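PDB 1FPZ: cyclin-dependent kinase inhibitor 3 from Homo sapiens, which removes phosphate from phosphotyrosine and phosphoserine substrates as a dual-specificity phosphatase, and dephosphorylates the cell-cycle kinase CDK2 in a cyclin-dependent manner. Local coordinates for residues A[46-51]-A[139-144]; A[74-79]-A[104-109]. The protein carries 1 engineered substitution. All blocks are in the same frame, centred on the assembly; numbering follows the deposited sequence.

Interaction 1. Residues A[46-51]-A[139-144]. Engineered in segment 139-144: Ser140 (natural residue Cys). With SO4 (sulfate ion), chain G.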
loop_
_atom_site.group_PDB
_atom_site.type_symbol
_atom_site.label_atom_id
_atom_site.label_comp_id
_atom_site.label_asym_id
_atom_site.label_seq_id
_atom_site.Cartn_x
_atom_site.Cartn_y
_atom_site.Cartn_z
ATOM N N CYS A 46 5.287 -0.763 -3.704
ATOM C CA CYS A 46 6.621 -1.360 -3.706
ATOM C C CYS A 46 6.803 -2.416 -2.630
ATOM O O CYS A 46 5.894 -2.697 -1.855
ATOM C CB CYS A 46 7.687 -0.280 -3.515
ATOM S SG CYS A 46 7.770 0.422 -1.841
ATOM N N ALA A 47 7.992 -3.011 -2.616
ATOM C CA ALA A 47 8.362 -4.016 -1.625
ATOM C C ALA A 47 9.049 -3.300 -0.461
ATOM O O ALA A 47 9.319 -2.095 -0.526
ATOM C CB ALA A 47 9.314 -5.024 -2.233
ATOM N N LEU A 48 9.360 -4.045 0.592
ATOM C CA LEU A 48 9.987 -3.467 1.773
ATOM C C LEU A 48 11.323 -2.778 1.544
ATOM O O LEU A 48 12.322 -3.397 1.177
ATOM C CB LEU A 48 10.132 -4.543 2.848
ATOM C CG LEU A 48 10.675 -4.095 4.208
ATOM C CD1 LEU A 48 9.981 -2.827 4.688
ATOM C CD2 LEU A 48 10.480 -5.225 5.202
ATOM N N PRO A 49 11.362 -1.470 1.764
ATOM C CA PRO A 49 12.602 -0.716 1.576
ATOM C C PRO A 49 13.627 -1.116 2.651
ATOM O O PRO A 49 13.269 -1.341 3.816
ATOM C CB PRO A 49 12.156 0.734 1.733
ATOM C CG PRO A 49 10.643 0.680 1.553
ATOM C CD PRO A 49 10.264 -0.602 2.199
ATOM N N GLY A 50 14.896 -1.195 2.265
ATOM C CA GLY A 50 15.934 -1.562 3.215
ATOM C C GLY A 50 15.850 -2.973 3.783
ATOM O O GLY A 50 16.586 -3.309 4.715
ATOM N N CYS A 51 14.972 -3.804 3.228
ATOM C CA CYS A 51 14.821 -5.172 3.713
ATOM C C CYS A 51 16.123 -5.952 3.610
ATOM O O CYS A 51 16.884 -5.811 2.646
ATOM C CB CYS A 51 13.730 -5.892 2.933
ATOM S SG CYS A 51 13.370 -7.529 3.538
ATOM N N HIS A 139 3.470 0.345 0.767
ATOM C CA HIS A 139 4.208 -0.897 0.676
ATOM C C HIS A 139 3.940 -1.856 1.814
ATOM O O HIS A 139 3.573 -1.473 2.919
ATOM C CB HIS A 139 5.711 -0.620 0.618
ATOM C CG HIS A 139 6.381 -0.571 1.963
ATOM N ND1 HIS A 139 6.401 -1.649 2.825
ATOM C CD2 HIS A 139 7.096 0.405 2.567
ATOM C CE1 HIS A 139 7.105 -1.341 3.899
ATOM N NE2 HIS A 139 7.537 -0.098 3.768
ATOM N N SER A 140 4.160 -3.118 1.509
ATOM C CA SER A 140 4.012 -4.227 2.424
ATOM C C SER A 140 5.405 -4.860 2.516
ATOM O O SER A 140 6.412 -4.167 2.622
ATOM C CB SER A 140 3.050 -5.233 1.826
ATOM O OG SER A 140 1.800 -5.142 2.444
ATOM N N TYR A 141 5.442 -6.182 2.459
ATOM C CA TYR A 141 6.706 -6.900 2.479
ATOM C C TYR A 141 7.154 -7.023 1.017
ATOM O O TYR A 141 8.229 -6.549 0.645
ATOM C CB TYR A 141 6.513 -8.286 3.109
ATOM C CG TYR A 141 7.775 -9.121 3.065
ATOM C CD1 TYR A 141 7.711 -10.506 2.913
ATOM C CD2 TYR A 141 9.036 -8.510 3.092
ATOM C CE1 TYR A 141 8.874 -11.270 2.774
ATOM C CE2 TYR A 141 10.206 -9.261 2.958
ATOM C CZ TYR A 141 10.116 -10.640 2.792
ATOM O OH TYR A 141 11.266 -11.367 2.594
ATOM N N GLY A 142 6.303 -7.633 0.198
ATOM C CA GLY A 142 6.619 -7.789 -1.211
ATOM C C GLY A 142 5.734 -6.982 -2.150
ATOM O O GLY A 142 5.723 -7.223 -3.360
ATOM N N GLY A 143 4.995 -6.025 -1.602
ATOM C CA GLY A 143 4.107 -5.205 -2.426
ATOM C C GLY A 143 3.236 -6.052 -3.342
ATOM O O GLY A 143 3.088 -5.776 -4.544
ATOM N N LEU A 144 2.622 -7.073 -2.764
ATOM C CA LEU A 144 1.830 -7.981 -3.555
ATOM C C LEU A 144 0.821 -8.712 -2.706
ATOM O O LEU A 144 1.098 -9.800 -2.220
ATOM C CB LEU A 144 2.781 -8.977 -4.208
ATOM C CG LEU A 144 2.191 -10.087 -5.056
ATOM C CD1 LEU A 144 1.761 -9.506 -6.384
ATOM C CD2 LEU A 144 3.234 -11.174 -5.266
HETATM S S SO4 G . 1.827 -9.137 0.952
HETATM O O1 SO4 G . 1.224 -9.058 2.271
HETATM O O2 SO4 G . 1.420 -10.435 0.385
HETATM O O3 SO4 G . 3.299 -8.977 1.069
HETATM O O4 SO4 G . 1.256 -8.112 0.065
#
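Cys46 sets its SG 3.4 Å from His139 CB, where the two residues pair as a parallel beta bridge at the ends of their strands. Its carbonyl lies against segment 139-144: Gly143 CA comes within 3.1 Å of Cys46 O, and a CB on Gly143 would collide with that oxygen. Ala47 follows, with CB against Tyr141 O. That same oxygen takes the hydrogen bond from Leu48 N (2.7 Å), the donor standing above the carbonyl plane. Leu48 CD1 ends 3.3 Å from His139 CE1, while Leu48 CB borders the edge of the Tyr141 ring. Pro49 meets His139 tip to tip, with CD 3.5 Å from the ring centroid in a CH-pi contact over one face. His139 ND1 also donates to Ser140 O, in a bond modelled rather short and bent, with the oxygen tilted from the ring plane. At the end of the type II turn from Leu48 to Cys51, Cys51 SG lies in the plane of the Tyr141 ring, 3.7 Å from Tyr141 CE2.

The segment 139-144 belongs to the phosphate-binding loop of the protein-tyrosine phosphatase family. Ser140 is engineered in place of the cysteine predicted to form the phosphocysteine intermediate, and a sulfate sits in the loop, weakly bonded by Gly142 N and also held by Arg146 NE. The loop runs from strand 136-139 into helix 146-158, while helix 92-98 packs on Leu48, Pro49 and His139, and Tyr87 stacks on Tyr141.

Interaction 2. Residues A[74-79]-A[104-109]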
loop_
_atom_site.group_PDB
_atom_site.type_symbol
_atom_site.label_atom_id
_atom_site.label_comp_id
_atom_site.label_asym_id
_atom_site.label_seq_id
_atom_site.Cartn_x
_atom_site.Cartn_y
_atom_site.Cartn_z
ATOM N N ASP A 74 4.265 11.139 1.376
ATOM C CA ASP A 74 3.583 10.302 2.353
ATOM C C ASP A 74 3.785 8.832 2.014
ATOM O O ASP A 74 3.646 8.460 0.852
ATOM C CB ASP A 74 2.090 10.612 2.344
ATOM C CG ASP A 74 1.769 11.983 2.896
ATOM O OD1 ASP A 74 2.206 12.993 2.304
ATOM O OD2 ASP A 74 1.064 12.050 3.923
ATOM N N ILE A 75 4.102 7.998 3.016
ATOM C CA ILE A 75 4.297 6.544 2.823
ATOM C C ILE A 75 3.390 5.710 3.751
ATOM O O ILE A 75 3.354 5.971 4.940
ATOM C CB ILE A 75 5.747 6.114 3.114
ATOM C CG1 ILE A 75 6.703 6.821 2.164
ATOM C CG2 ILE A 75 5.904 4.604 2.923
ATOM C CD1 ILE A 75 8.124 6.586 2.514
ATOM N N PHE A 76 2.662 4.726 3.211
ATOM C CA PHE A 76 1.794 3.872 4.026
ATOM C C PHE A 76 2.457 2.506 4.160
ATOM O O PHE A 76 2.804 1.870 3.164
ATOM C CB PHE A 76 0.402 3.683 3.402
ATOM C CG PHE A 76 -0.450 4.934 3.404
ATOM C CD1 PHE A 76 -0.079 6.061 2.667
ATOM C CD2 PHE A 76 -1.632 4.969 4.129
ATOM C CE1 PHE A 76 -0.896 7.207 2.650
ATOM C CE2 PHE A 76 -2.449 6.108 4.122
ATOM C CZ PHE A 76 -2.083 7.218 3.384
ATOM N N VAL A 77 2.601 2.056 5.398
ATOM C CA VAL A 77 3.261 0.795 5.689
ATOM C C VAL A 77 2.311 -0.217 6.290
ATOM O O VAL A 77 1.697 0.059 7.326
ATOM C CB VAL A 77 4.410 1.017 6.666
ATOM C CG1 VAL A 77 5.076 -0.319 7.015
ATOM C CG2 VAL A 77 5.409 1.994 6.061
ATOM N N PHE A 78 2.179 -1.383 5.655
ATOM C CA PHE A 78 1.284 -2.395 6.188
ATOM C C PHE A 78 2.021 -3.568 6.820
ATOM O O PHE A 78 1.397 -4.557 7.151
ATOM C CB PHE A 78 0.299 -2.903 5.130
ATOM C CG PHE A 78 -0.393 -1.805 4.362
ATOM C CD1 PHE A 78 -0.003 -1.507 3.047
ATOM C CD2 PHE A 78 -1.464 -1.124 4.905
ATOM C CE1 PHE A 78 -0.681 -0.550 2.276
ATOM C CE2 PHE A 78 -2.155 -0.160 4.143
ATOM C CZ PHE A 78 -1.753 0.117 2.822
ATOM N N CYS A 79 3.338 -3.439 7.007
ATOM C CA CYS A 79 4.150 -4.485 7.633
ATOM C C CYS A 79 4.005 -4.403 9.141
ATOM O O CYS A 79 3.977 -3.305 9.686
ATOM C CB CYS A 79 5.617 -4.294 7.288
ATOM S SG CYS A 79 6.076 -4.927 5.663
ATOM N N HIS A 104 2.429 6.661 7.609
ATOM C CA HIS A 104 1.115 6.104 7.974
ATOM C C HIS A 104 1.250 4.601 8.238
ATOM O O HIS A 104 1.103 3.765 7.324
ATOM C CB HIS A 104 0.149 6.302 6.806
ATOM C CG HIS A 104 0.082 7.726 6.307
ATOM N ND1 HIS A 104 -0.980 8.562 6.578
ATOM C CD2 HIS A 104 0.910 8.426 5.495
ATOM C CE1 HIS A 104 -0.815 9.708 5.943
ATOM N NE2 HIS A 104 0.326 9.650 5.276
ATOM N N HIS A 105 1.526 4.223 9.475
ATOM C CA HIS A 105 1.674 2.801 9.749
ATOM C C HIS A 105 0.345 2.138 10.140
ATOM O O HIS A 105 -0.229 2.454 11.177
ATOM C CB HIS A 105 2.688 2.589 10.865
ATOM C CG HIS A 105 2.924 1.146 11.196
ATOM N ND1 HIS A 105 2.985 0.678 12.494
ATOM C CD2 HIS A 105 3.123 0.071 10.398
ATOM C CE1 HIS A 105 3.208 -0.623 12.476
ATOM N NE2 HIS A 105 3.297 -1.016 11.219
ATOM N N HIS A 106 -0.136 1.218 9.303
ATOM C CA HIS A 106 -1.381 0.511 9.551
ATOM C C HIS A 106 -1.138 -0.978 9.363
ATOM O O HIS A 106 -1.504 -1.565 8.321
ATOM C CB HIS A 106 -2.456 0.941 8.567
ATOM C CG HIS A 106 -2.749 2.399 8.590
ATOM N ND1 HIS A 106 -3.825 2.929 9.263
ATOM C CD2 HIS A 106 -2.118 3.440 8.008
ATOM C CE1 HIS A 106 -3.850 4.237 9.087
ATOM N NE2 HIS A 106 -2.826 4.573 8.326
ATOM N N PRO A 107 -0.531 -1.616 10.365
ATOM C CA PRO A 107 -0.243 -3.055 10.288
ATOM C C PRO A 107 -1.405 -3.983 9.893
ATOM O O PRO A 107 -2.493 -3.901 10.439
ATOM C CB PRO A 107 0.331 -3.376 11.678
ATOM C CG PRO A 107 -0.192 -2.275 12.561
ATOM C CD PRO A 107 -0.137 -1.053 11.669
ATOM N N ILE A 108 -1.171 -4.835 8.896
ATOM C CA ILE A 108 -2.167 -5.809 8.468
ATOM C C ILE A 108 -1.422 -7.138 8.445
ATOM O O ILE A 108 -0.267 -7.230 8.010
ATOM C CB ILE A 108 -2.739 -5.507 7.074
ATOM C CG1 ILE A 108 -3.306 -4.089 7.026
ATOM C CG2 ILE A 108 -3.880 -6.460 6.772
ATOM C CD1 ILE A 108 -3.925 -3.725 5.678
ATOM N N ALA A 109 -2.070 -8.156 8.980
ATOM C CA ALA A 109 -1.485 -9.479 9.065
ATOM C C ALA A 109 -1.035 -10.029 7.712
ATOM O O ALA A 109 -1.802 -10.027 6.760
ATOM C CB ALA A 109 -2.489 -10.410 9.697
#
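Phe76 pairs with His104 and Val77 with His105 in parallel strands, joined by His104 N to Ile75 O (2.9 Å), Val77 N to His104 O and His106 N to Val77 O; past the strand ends, Ile108 N still reaches Phe78 O. The His104 ring lies on that of Phe76 in an offset stack, centroids 3.9 Å apart and planes 1° from parallel. His104 CG sits over the centre of the phenyl face and Phe76 CZ over the centre of the imidazole. From the ring edge, His104 NE2 donates to the anti lone pair of Asp74 OD2 at 2.9 Å, with the oxygen in the imidazole plane. An alanine in place of His104 would probably leave Asp74 OD2 without this donor and open a gap where the imidazole had stacked on Phe76, CB alone remaining over the ring. His105 NE2 bonds Cys79 O at 2.8 Å, nearly in line with the carbonyl, the oxygen lying in the imidazole plane. Farther on, Phe78 and Ile108 run side by side, with CD2 of Phe78 3.7 Å from CD1 of Ile108.

His104 ND1 and His106 NE2 both bond Glu125 OE2, and Arg134 pairs with Asp74 OD1. With carboxylates at both its nitrogens, His104 is fixed in rotation and probably inclined toward the protonated, positively charged form.

Both contacts are largely buried and belong to the same five-stranded mixed sheet. Interaction 2 joins strand 74-77 to an outermost strand, 102-105, whereas interaction 1 lies where strands 42-46 and 136-139 give way to loops, one of them the catalytic loop. Strand 136-139, whose end takes part in interaction 1, lies next to strand 74-77 of interaction 2: His139 N and O face Phe76 O and Phe78 N in probable hydrogen bonds, and Cys79 SG packs on Ser140 O. Interaction 2 relies on repeated strand bonds, with histidine side-chain hydrogen bonds besides; interaction 1 has a single backbone bond across, and otherwise packs apolar groups and sulfurs round His139 and Tyr141. Phe78, about 4 Å from Ser140 between side chains, brings interaction 2 up to the active site.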